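Local coordinates for DPS family protein (Vibrio cholerae O1 biovar El Tor, PDB 3IQ1) that probably oxidises and binds iron as a ferritin-like Dps protein, in a twelve-subunit shell, at residues Lys18-Leu23 with Leu77-Met82; Asn24-Asn29 with Leu118-Asp123; Val32-Thr37 with Asp62-Ile67. All coordinates share one frame; numbering follows the deposited sequence.

Contact 1 (Lys18-Leu23 with Leu77-Met82)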
loop_
_atom_site.group_PDB
_atom_site.type_symbol
_atom_site.label_atom_id
_atom_site.label_comp_id
_atom_site.label_asym_id
_atom_site.label_seq_id
_atom_site.Cartn_x
_atom_site.Cartn_y
_atom_site.Cartn_z
ATOM N N LYS B 18 11.533 -40.133 -17.262
ATOM C CA LYS B 18 10.217 -40.757 -17.178
ATOM C C LYS B 18 9.236 -39.817 -16.495
ATOM O O LYS B 18 8.087 -39.640 -16.954
ATOM C CB LYS B 18 10.311 -42.057 -16.402
ATOM C CG LYS B 18 9.002 -42.841 -16.283
ATOM C CD LYS B 18 9.280 -44.277 -15.826
ATOM C CE LYS B 18 8.044 -44.962 -15.253
ATOM N NZ LYS B 18 8.363 -46.359 -14.858
ATOM N N LEU B 19 9.684 -39.227 -15.384
ATOM C CA LEU B 19 8.854 -38.229 -14.680
ATOM C C LEU B 19 8.529 -37.040 -15.546
ATOM O O LEU B 19 7.384 -36.589 -15.573
ATOM C CB LEU B 19 9.512 -37.808 -13.369
ATOM C CG LEU B 19 9.179 -38.814 -12.267
ATOM C CD1 LEU B 19 10.246 -38.868 -11.125
ATOM C CD2 LEU B 19 7.679 -38.706 -11.774
ATOM N N ALA B 20 9.498 -36.590 -16.313
ATOM C CA ALA B 20 9.289 -35.410 -17.180
ATOM C C ALA B 20 8.294 -35.723 -18.267
ATOM O O ALA B 20 7.458 -34.873 -18.589
ATOM C CB ALA B 20 10.561 -34.955 -17.798
ATOM N N ASN B 21 8.370 -36.927 -18.818
ATOM C CA ASN B 21 7.376 -37.378 -19.811
ATOM C C ASN B 21 5.932 -37.318 -19.262
ATOM O O ASN B 21 5.005 -36.774 -19.932
ATOM C CB ASN B 21 7.666 -38.793 -20.252
ATOM C CG ASN B 21 8.937 -38.934 -21.070
ATOM O OD1 ASN B 21 9.479 -37.953 -21.566
ATOM N ND2 ASN B 21 9.403 -40.198 -21.248
ATOM N N ALA B 22 5.752 -37.793 -18.039
ATOM C CA ALA B 22 4.435 -37.786 -17.397
ATOM C C ALA B 22 3.988 -36.352 -17.078
ATOM O O ALA B 22 2.802 -36.003 -17.276
ATOM C CB ALA B 22 4.457 -38.589 -16.092
ATOM N N LEU B 23 4.943 -35.526 -16.616
ATOM C CA LEU B 23 4.678 -34.134 -16.383
ATOM C C LEU B 23 4.265 -33.377 -17.673
ATOM O O LEU B 23 3.444 -32.469 -17.638
ATOM C CB LEU B 23 5.821 -33.441 -15.680
ATOM C CG LEU B 23 6.084 -33.859 -14.196
ATOM C CD1 LEU B 23 7.462 -33.391 -13.782
ATOM C CD2 LEU B 23 4.999 -33.297 -13.249
ATOM N N LEU B 77 14.165 -30.669 -14.386
ATOM C CA LEU B 77 14.520 -32.074 -14.582
ATOM C C LEU B 77 15.370 -32.292 -15.844
ATOM O O LEU B 77 15.603 -33.433 -16.233
ATOM C CB LEU B 77 13.264 -32.978 -14.603
ATOM C CG LEU B 77 12.518 -33.087 -13.258
ATOM C CD1 LEU B 77 11.150 -33.734 -13.557
ATOM C CD2 LEU B 77 13.315 -33.869 -12.240
ATOM N N SER B 78 15.834 -31.198 -16.461
ATOM C CA SER B 78 16.637 -31.225 -17.717
ATOM C C SER B 78 15.881 -31.894 -18.844
ATOM O O SER B 78 16.437 -32.658 -19.616
ATOM C CB SER B 78 18.011 -31.861 -17.504
ATOM O OG SER B 78 18.758 -31.077 -16.598
ATOM N N ALA B 79 14.610 -31.582 -18.931
ATOM C CA ALA B 79 13.777 -32.063 -19.993
ATOM C C ALA B 79 13.134 -30.881 -20.736
ATOM O O ALA B 79 13.170 -29.742 -20.281
ATOM C CB ALA B 79 12.705 -33.085 -19.417
ATOM N N ARG B 80 12.523 -31.183 -21.888
ATOM C CA ARG B 80 11.910 -30.177 -22.737
ATOM C C ARG B 80 10.410 -30.036 -22.486
ATOM O O ARG B 80 9.696 -30.976 -22.732
ATOM C CB ARG B 80 12.089 -30.658 -24.197
ATOM C CG ARG B 80 11.427 -29.788 -25.254
ATOM C CD ARG B 80 11.639 -30.399 -26.621
ATOM N NE ARG B 80 11.070 -29.641 -27.736
ATOM C CZ ARG B 80 9.778 -29.614 -28.067
ATOM N NH1 ARG B 80 8.849 -30.238 -27.357
ATOM N NH2 ARG B 80 9.397 -28.875 -29.108
ATOM N N PRO B 81 9.941 -28.871 -22.045
ATOM C CA PRO B 81 8.480 -28.759 -21.914
ATOM C C PRO B 81 7.821 -28.608 -23.279
ATOM O O PRO B 81 8.285 -27.800 -24.087
ATOM C CB PRO B 81 8.268 -27.449 -21.207
ATOM C CG PRO B 81 9.584 -26.725 -21.308
ATOM C CD PRO B 81 10.647 -27.652 -21.675
HETATM N N MSE B 82 6.749 -29.343 -23.494
HETATM C CA MSE B 82 5.944 -29.143 -24.669
HETATM C C MSE B 82 5.483 -27.672 -24.705
HETATM O O MSE B 82 5.058 -27.139 -23.695
HETATM C CB MSE B 82 4.746 -30.067 -24.661
HETATM C CG MSE B 82 4.687 -30.973 -25.750
HETATM SE SE MSE B 82 3.011 -32.087 -25.632
HETATM C CE MSE B 82 3.545 -33.046 -24.305
#
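Leu23 N donates to Leu19 O at 2.9 Å, a helical bond that sets these two leucines one turn apart; Leu23 touches CD1 of Leu77, on the chain that leaves helix 49-76, and Leu19 lies more loosely beside it. CD1 of Leu23 meets Leu77 CD1 at 3.7 Å, the two side chains crossing at about a right angle. In Leu77 CG is anti to the carbonyl carbon (chi1 -68°), with the branched end beyond it facing helix 13-43. Leu19 brings its CB to 4.4 Å from Leu77 CD1. Between the leucines of the helix, Ala20 presents only a methyl, and its CB comes to 3.3 Å from Ala79 CB, tighter than usual van der Waals contact. Ser78, at positive phi, is the C-prime residue of a Schellman motif: Ala79 N bonds to Ile74 O and Ser78 N to Leu75 O. After this turn Ala79 lies against helix 13-43, facing Ala20. Farther on, Arg80 NE forms a salt bridge with Asp99 OD1 of a neighbouring subunit. No hydrogen bond joins segments 18-23 and 77-82; their contact is wholly apolar, with small methyl groups allowing the exiting loop to lie close to the helix.

Contact 2 (Asn24-Asn29 with Leu118-Asp123); sequences NNLLAN and LHQQRD
Two antiparallel helices of the ferritin-like four-helix bundle, 13-43 and 103-131, face each other here, with Leu26 and Gln120 at their closest point. The axes of segments 24-29 and 118-123 run 10.4 Å apart at 165°, and the CA atoms of Leu26 and Gln120 are 6.8 Å from each other. These two side chains slide past one another in opposite directions: CD1 of Leu26 lies 4.0 Å from Gln120 CB and packs along the glutamine up to its amide. In Leu26 CG is anti to the backbone N (chi1 -178°), and the fork at its end meets the next residue as well, CD2 and CD1 both lying 3.8 Å from Gln121 CG. Gln121 runs across the leucine. The extended chain of Gln120 carries its terminal amide across to helix 13-43, beside Asn25 and against the amide of Asn29, the two amide planes standing 83° apart. Gln121 points its polar end elsewhere: OE1 is hydrogen-bonded to Tyr30 OH and NE2 to Gln147 OE1 of helix 134-158, which satisfies both polar atoms of this buried amide. An apolar leucine toward the bundle interior, with amides at its flank, thus joins the first and third long helices as antiparallel neighbours, the pairing expected of a ferritin-like bundle.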
loop_
_atom_site.group_PDB
_atom_site.type_symbol
_atom_site.label_atom_id
_atom_site.label_comp_id
_atom_site.label_asym_id
_atom_site.label_seq_id
_atom_site.Cartn_x
_atom_site.Cartn_y
_atom_site.Cartn_z
ATOM N N ASN B 24 4.893 -33.704 -18.778
ATOM C CA ASN B 24 4.550 -33.117 -20.045
ATOM C C ASN B 24 3.158 -33.512 -20.459
ATOM O O ASN B 24 2.412 -32.665 -20.999
ATOM C CB ASN B 24 5.544 -33.542 -21.139
ATOM C CG ASN B 24 6.553 -32.515 -21.435
ATOM O OD1 ASN B 24 7.764 -32.840 -21.640
ATOM N ND2 ASN B 24 6.115 -31.268 -21.493
ATOM N N ASN B 25 2.753 -34.758 -20.212
ATOM C CA ASN B 25 1.340 -35.135 -20.530
ATOM C C ASN B 25 0.373 -34.370 -19.645
ATOM O O ASN B 25 -0.684 -33.933 -20.052
ATOM C CB ASN B 25 1.124 -36.638 -20.434
ATOM C CG ASN B 25 1.780 -37.377 -21.557
ATOM O OD1 ASN B 25 1.977 -36.839 -22.681
ATOM N ND2 ASN B 25 2.085 -38.668 -21.302
ATOM N N LEU B 26 0.766 -34.168 -18.401
ATOM C CA LEU B 26 -0.038 -33.353 -17.498
ATOM C C LEU B 26 -0.178 -31.922 -18.015
ATOM O O LEU B 26 -1.258 -31.350 -17.976
ATOM C CB LEU B 26 0.532 -33.368 -16.097
ATOM C CG LEU B 26 -0.219 -32.601 -14.987
ATOM C CD1 LEU B 26 -1.576 -33.169 -14.690
ATOM C CD2 LEU B 26 0.651 -32.564 -13.739
ATOM N N LEU B 27 0.934 -31.331 -18.426
ATOM C CA LEU B 27 0.984 -29.968 -18.976
ATOM C C LEU B 27 0.052 -29.841 -20.173
ATOM O O LEU B 27 -0.678 -28.865 -20.271
ATOM C CB LEU B 27 2.436 -29.632 -19.340
ATOM C CG LEU B 27 2.658 -28.304 -20.045
ATOM C CD1 LEU B 27 2.161 -27.144 -19.205
ATOM C CD2 LEU B 27 4.119 -28.142 -20.379
ATOM N N ALA B 28 0.048 -30.834 -21.052
ATOM C CA ALA B 28 -0.899 -30.866 -22.181
ATOM C C ALA B 28 -2.349 -30.779 -21.752
ATOM O O ALA B 28 -3.131 -30.020 -22.327
ATOM C CB ALA B 28 -0.673 -32.111 -23.017
ATOM N N ASN B 29 -2.697 -31.563 -20.725
ATOM C CA ASN B 29 -4.022 -31.509 -20.178
ATOM C C ASN B 29 -4.320 -30.136 -19.599
ATOM O O ASN B 29 -5.408 -29.606 -19.803
ATOM C CB ASN B 29 -4.215 -32.601 -19.150
ATOM C CG ASN B 29 -4.438 -33.982 -19.804
ATOM O OD1 ASN B 29 -3.796 -34.987 -19.384
ATOM N ND2 ASN B 29 -5.291 -34.066 -20.749
ATOM N N LEU B 118 -6.396 -34.478 -11.228
ATOM C CA LEU B 118 -6.114 -35.081 -9.925
ATOM C C LEU B 118 -5.594 -36.493 -10.085
ATOM O O LEU B 118 -4.654 -36.880 -9.420
ATOM C CB LEU B 118 -7.379 -35.114 -9.056
ATOM C CG LEU B 118 -7.764 -33.806 -8.401
ATOM C CD1 LEU B 118 -9.152 -33.903 -7.817
ATOM C CD2 LEU B 118 -6.783 -33.334 -7.332
ATOM N N HIS B 119 -6.237 -37.269 -10.956
ATOM C CA HIS B 119 -5.871 -38.666 -11.182
ATOM C C HIS B 119 -4.422 -38.720 -11.670
ATOM O O HIS B 119 -3.612 -39.534 -11.173
ATOM C CB HIS B 119 -6.852 -39.226 -12.206
ATOM C CG HIS B 119 -6.739 -40.679 -12.444
ATOM N ND1 HIS B 119 -5.845 -41.203 -13.346
ATOM C CD2 HIS B 119 -7.478 -41.716 -11.982
ATOM C CE1 HIS B 119 -5.979 -42.514 -13.373
ATOM N NE2 HIS B 119 -6.986 -42.852 -12.583
ATOM N N GLN B 120 -4.076 -37.873 -12.630
ATOM C CA GLN B 120 -2.714 -37.883 -13.225
ATOM C C GLN B 120 -1.684 -37.402 -12.224
ATOM O O GLN B 120 -0.598 -37.955 -12.118
ATOM C CB GLN B 120 -2.602 -37.000 -14.452
ATOM C CG GLN B 120 -2.934 -37.526 -15.701
ATOM C CD GLN B 120 -2.586 -36.426 -16.718
ATOM O OE1 GLN B 120 -3.126 -35.338 -16.623
ATOM N NE2 GLN B 120 -1.624 -36.645 -17.511
ATOM N N GLN B 121 -2.057 -36.389 -11.418
ATOM C CA GLN B 121 -1.152 -35.874 -10.380
ATOM C C GLN B 121 -0.885 -36.912 -9.295
ATOM O O GLN B 121 0.244 -37.021 -8.859
ATOM C CB GLN B 121 -1.686 -34.566 -9.820
ATOM C CG GLN B 121 -1.606 -33.480 -10.884
ATOM C CD GLN B 121 -2.433 -32.248 -10.728
ATOM O OE1 GLN B 121 -2.163 -31.283 -11.417
ATOM N NE2 GLN B 121 -3.346 -32.197 -9.754
ATOM N N ARG B 122 -1.879 -37.716 -8.897
ATOM C CA ARG B 122 -1.665 -38.775 -7.938
ATOM C C ARG B 122 -0.714 -39.873 -8.487
ATOM O O ARG B 122 0.143 -40.396 -7.781
ATOM C CB ARG B 122 -2.998 -39.387 -7.556
ATOM C CG ARG B 122 -3.864 -38.413 -6.734
ATOM C CD ARG B 122 -5.253 -38.945 -6.593
ATOM N NE ARG B 122 -6.081 -38.052 -5.785
ATOM C CZ ARG B 122 -7.349 -37.751 -6.037
ATOM N NH1 ARG B 122 -7.985 -38.298 -7.086
ATOM N NH2 ARG B 122 -8.012 -36.904 -5.215
ATOM N N ASP B 123 -0.861 -40.163 -9.775
ATOM C CA ASP B 123 0.038 -41.134 -10.389
ATOM C C ASP B 123 1.476 -40.644 -10.423
ATOM O O ASP B 123 2.384 -41.394 -10.078
ATOM C CB ASP B 123 -0.400 -41.457 -11.795
ATOM C CG ASP B 123 -1.557 -42.432 -11.850
ATOM O OD1 ASP B 123 -1.896 -43.076 -10.816
ATOM O OD2 ASP B 123 -2.087 -42.628 -12.978
#

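Contact 3 (Val32-Thr37 with Asp62-Ile67); sequences VFYMNT and DLQLKI
Gln64 lays its OE1 over one face of the Tyr34 ring, near the rim: the ring and amide planes are 18° apart, with Gln64 OE1 3.6 Å above that face. Its nearest ring atoms are CE1 and CZ. A bend in the glutamine (chi2 97°) places CD so that the amide can reach over the ring, while Gln64 CB stays 4.1 Å from Tyr34 CE1. Leu63 takes a different side of the tyrosine, its CB near the ring plane at the edge, 4.3 Å from CD1 of Tyr34. Ile67, one turn on, sends CD1 to 3.9 Å from Tyr34 CB. The Leu63 side chain runs crosswise to that of Phe33, with Leu63 CD1 3.7 Å from Phe33 CD2; this one leucine methyl meets Phe33, CA of Tyr34 and, one turn on from Phe33, OG1 of Thr37. Thr37 OG1 donates to Phe33 O at 2.8 Å, and Thr37 N reaches that oxygen from the opposite face of the carbonyl plane. The buried hydroxyl is thereby satisfied within its own helix although a methyl packs on it. The helix segments themselves run antiparallel at 160°. Phe33 also meets Phe114 of helix 103-131 edge-to-face, and Leu63 touches that same residue. The chemistry is therefore split: Phe33 and Leu63 supply apolar packing inside the bundle, Ile67 packs on Tyr34 CB and also meets Arg38 of the same neighbouring subunit that Arg80 reaches, and Tyr34 and the Gln64 amide that lies over its ring turn their polar ends to the interface, where weak hydrogen bonds join Tyr34 OH to Gln64 OE1, and Gln64 NE2 to Tyr34 OH, of that neighbouring subunit.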
loop_
_atom_site.group_PDB
_atom_site.type_symbol
_atom_site.label_atom_id
_atom_site.label_comp_id
_atom_site.label_asym_id
_atom_site.label_seq_id
_atom_site.Cartn_x
_atom_site.Cartn_y
_atom_site.Cartn_z
ATOM N N VAL B 32 -5.026 -27.526 -22.582
ATOM C CA VAL B 32 -6.361 -27.668 -23.156
ATOM C C VAL B 32 -7.448 -27.249 -22.176
ATOM O O VAL B 32 -8.385 -26.529 -22.541
ATOM C CB VAL B 32 -6.608 -29.080 -23.693
ATOM C CG1 VAL B 32 -8.068 -29.232 -24.260
ATOM C CG2 VAL B 32 -5.609 -29.433 -24.819
ATOM N N PHE B 33 -7.286 -27.594 -20.912
ATOM C CA PHE B 33 -8.260 -27.240 -19.908
ATOM C C PHE B 33 -8.313 -25.716 -19.687
ATOM O O PHE B 33 -9.403 -25.144 -19.510
ATOM C CB PHE B 33 -7.872 -27.978 -18.635
ATOM C CG PHE B 33 -8.910 -27.956 -17.524
ATOM C CD1 PHE B 33 -10.236 -28.328 -17.733
ATOM C CD2 PHE B 33 -8.505 -27.697 -16.242
ATOM C CE1 PHE B 33 -11.147 -28.385 -16.719
ATOM C CE2 PHE B 33 -9.432 -27.747 -15.183
ATOM C CZ PHE B 33 -10.762 -28.108 -15.426
ATOM N N TYR B 34 -7.140 -25.076 -19.634
ATOM C CA TYR B 34 -7.078 -23.653 -19.512
ATOM C C TYR B 34 -7.863 -22.975 -20.660
ATOM O O TYR B 34 -8.657 -22.037 -20.431
ATOM C CB TYR B 34 -5.628 -23.192 -19.508
ATOM C CG TYR B 34 -5.464 -21.699 -19.646
ATOM C CD1 TYR B 34 -5.479 -20.873 -18.520
ATOM C CD2 TYR B 34 -5.253 -21.116 -20.884
ATOM C CE1 TYR B 34 -5.295 -19.500 -18.640
ATOM C CE2 TYR B 34 -5.099 -19.739 -21.006
ATOM C CZ TYR B 34 -5.137 -18.941 -19.876
ATOM O OH TYR B 34 -4.993 -17.568 -19.953
HETATM N N MSE B 35 -7.656 -23.475 -21.865
HETATM C CA MSE B 35 -8.281 -22.926 -23.051
HETATM C C MSE B 35 -9.785 -23.089 -22.915
HETATM O O MSE B 35 -10.540 -22.144 -23.182
HETATM C CB MSE B 35 -7.752 -23.576 -24.354
HETATM C CG MSE B 35 -8.221 -22.956 -25.643
HETATM SE SE MSE B 35 -7.430 -21.164 -25.771
HETATM C CE MSE B 35 -8.972 -20.237 -25.504
ATOM N N ASN B 36 -10.234 -24.283 -22.524
ATOM C CA ASN B 36 -11.665 -24.487 -22.294
ATOM C C ASN B 36 -12.258 -23.501 -21.290
ATOM O O ASN B 36 -13.367 -22.982 -21.475
ATOM C CB ASN B 36 -11.955 -25.921 -21.817
ATOM C CG ASN B 36 -11.704 -26.980 -22.875
ATOM O OD1 ASN B 36 -11.540 -26.680 -24.038
ATOM N ND2 ASN B 36 -11.622 -28.254 -22.436
ATOM N N THR B 37 -11.515 -23.235 -20.209
ATOM C CA THR B 37 -11.943 -22.354 -19.143
ATOM C C THR B 37 -11.983 -20.893 -19.614
ATOM O O THR B 37 -12.890 -20.136 -19.209
ATOM C CB THR B 37 -11.063 -22.518 -17.892
ATOM O OG1 THR B 37 -11.026 -23.902 -17.559
ATOM C CG2 THR B 37 -11.628 -21.719 -16.699
ATOM N N ASP B 62 -5.475 -19.200 -11.818
ATOM C CA ASP B 62 -4.812 -20.197 -10.948
ATOM C C ASP B 62 -4.213 -21.325 -11.839
ATOM O O ASP B 62 -3.087 -21.768 -11.624
ATOM C CB ASP B 62 -5.803 -20.724 -9.899
ATOM C CG ASP B 62 -6.082 -19.716 -8.755
ATOM O OD1 ASP B 62 -5.228 -18.794 -8.533
ATOM O OD2 ASP B 62 -7.128 -19.827 -8.047
ATOM N N LEU B 63 -4.926 -21.749 -12.899
ATOM C CA LEU B 63 -4.358 -22.751 -13.818
ATOM C C LEU B 63 -3.095 -22.265 -14.505
ATOM O O LEU B 63 -2.141 -23.029 -14.694
ATOM C CB LEU B 63 -5.388 -23.166 -14.880
ATOM C CG LEU B 63 -6.662 -23.966 -14.515
ATOM C CD1 LEU B 63 -7.606 -24.154 -15.707
ATOM C CD2 LEU B 63 -6.248 -25.348 -13.904
ATOM N N GLN B 64 -3.079 -20.966 -14.842
ATOM C CA GLN B 64 -1.956 -20.376 -15.548
ATOM C C GLN B 64 -0.731 -20.399 -14.639
ATOM O O GLN B 64 0.364 -20.740 -15.115
ATOM C CB GLN B 64 -2.249 -18.950 -15.987
ATOM C CG GLN B 64 -1.062 -18.384 -16.742
ATOM C CD GLN B 64 -1.246 -18.512 -18.227
ATOM O OE1 GLN B 64 -1.688 -19.539 -18.745
ATOM N NE2 GLN B 64 -0.942 -17.430 -18.935
ATOM N N LEU B 65 -0.932 -20.104 -13.363
ATOM C CA LEU B 65 0.170 -20.192 -12.381
ATOM C C LEU B 65 0.763 -21.613 -12.389
ATOM O O LEU B 65 1.985 -21.796 -12.374
ATOM C CB LEU B 65 -0.274 -19.819 -10.938
ATOM C CG LEU B 65 -0.670 -18.338 -10.720
ATOM C CD1 LEU B 65 -1.245 -18.048 -9.329
ATOM C CD2 LEU B 65 0.528 -17.473 -10.947
ATOM N N LYS B 66 -0.110 -22.602 -12.410
ATOM C CA LYS B 66 0.306 -24.021 -12.358
ATOM C C LYS B 66 1.002 -24.438 -13.606
ATOM O O LYS B 66 1.975 -25.173 -13.542
ATOM C CB LYS B 66 -0.877 -24.915 -12.029
ATOM C CG LYS B 66 -1.322 -24.748 -10.550
ATOM C CD LYS B 66 -2.399 -25.712 -10.081
ATOM C CE LYS B 66 -2.709 -25.646 -8.596
ATOM N NZ LYS B 66 -3.467 -24.383 -8.203
ATOM N N ILE B 67 0.541 -23.969 -14.762
ATOM C CA ILE B 67 1.166 -24.237 -16.029
ATOM C C ILE B 67 2.613 -23.732 -16.036
ATOM O O ILE B 67 3.534 -24.451 -16.450
ATOM C CB ILE B 67 0.385 -23.607 -17.184
ATOM C CG1 ILE B 67 -0.866 -24.443 -17.478
ATOM C CG2 ILE B 67 1.240 -23.561 -18.399
ATOM C CD1 ILE B 67 -1.920 -23.678 -18.324
#

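All three contacts use helix 13-43, taken in order along its length: contact 1 and contact 2 have centres 12 Å apart, contact 2 and contact 3 13 Å, contact 1 and contact 3 18 Å. Contact 1 passes into contact 2 where the backbone of Arg80-Met82 lies against the side chain of Asn24 and Met82 O comes to 3.6 Å from Leu27 CD2. The other branch of that leucine, CD1, lies 3.8 Å from Ile67 CG2 and joins contact 2 to contact 3. Contacts 1 and 3 do not touch, their nearest atoms being about 7 Å apart, yet both reach the same neighbouring subunit, contact 1 through Arg80 and Pro81 of its loop, contact 3 through residues of both its helices.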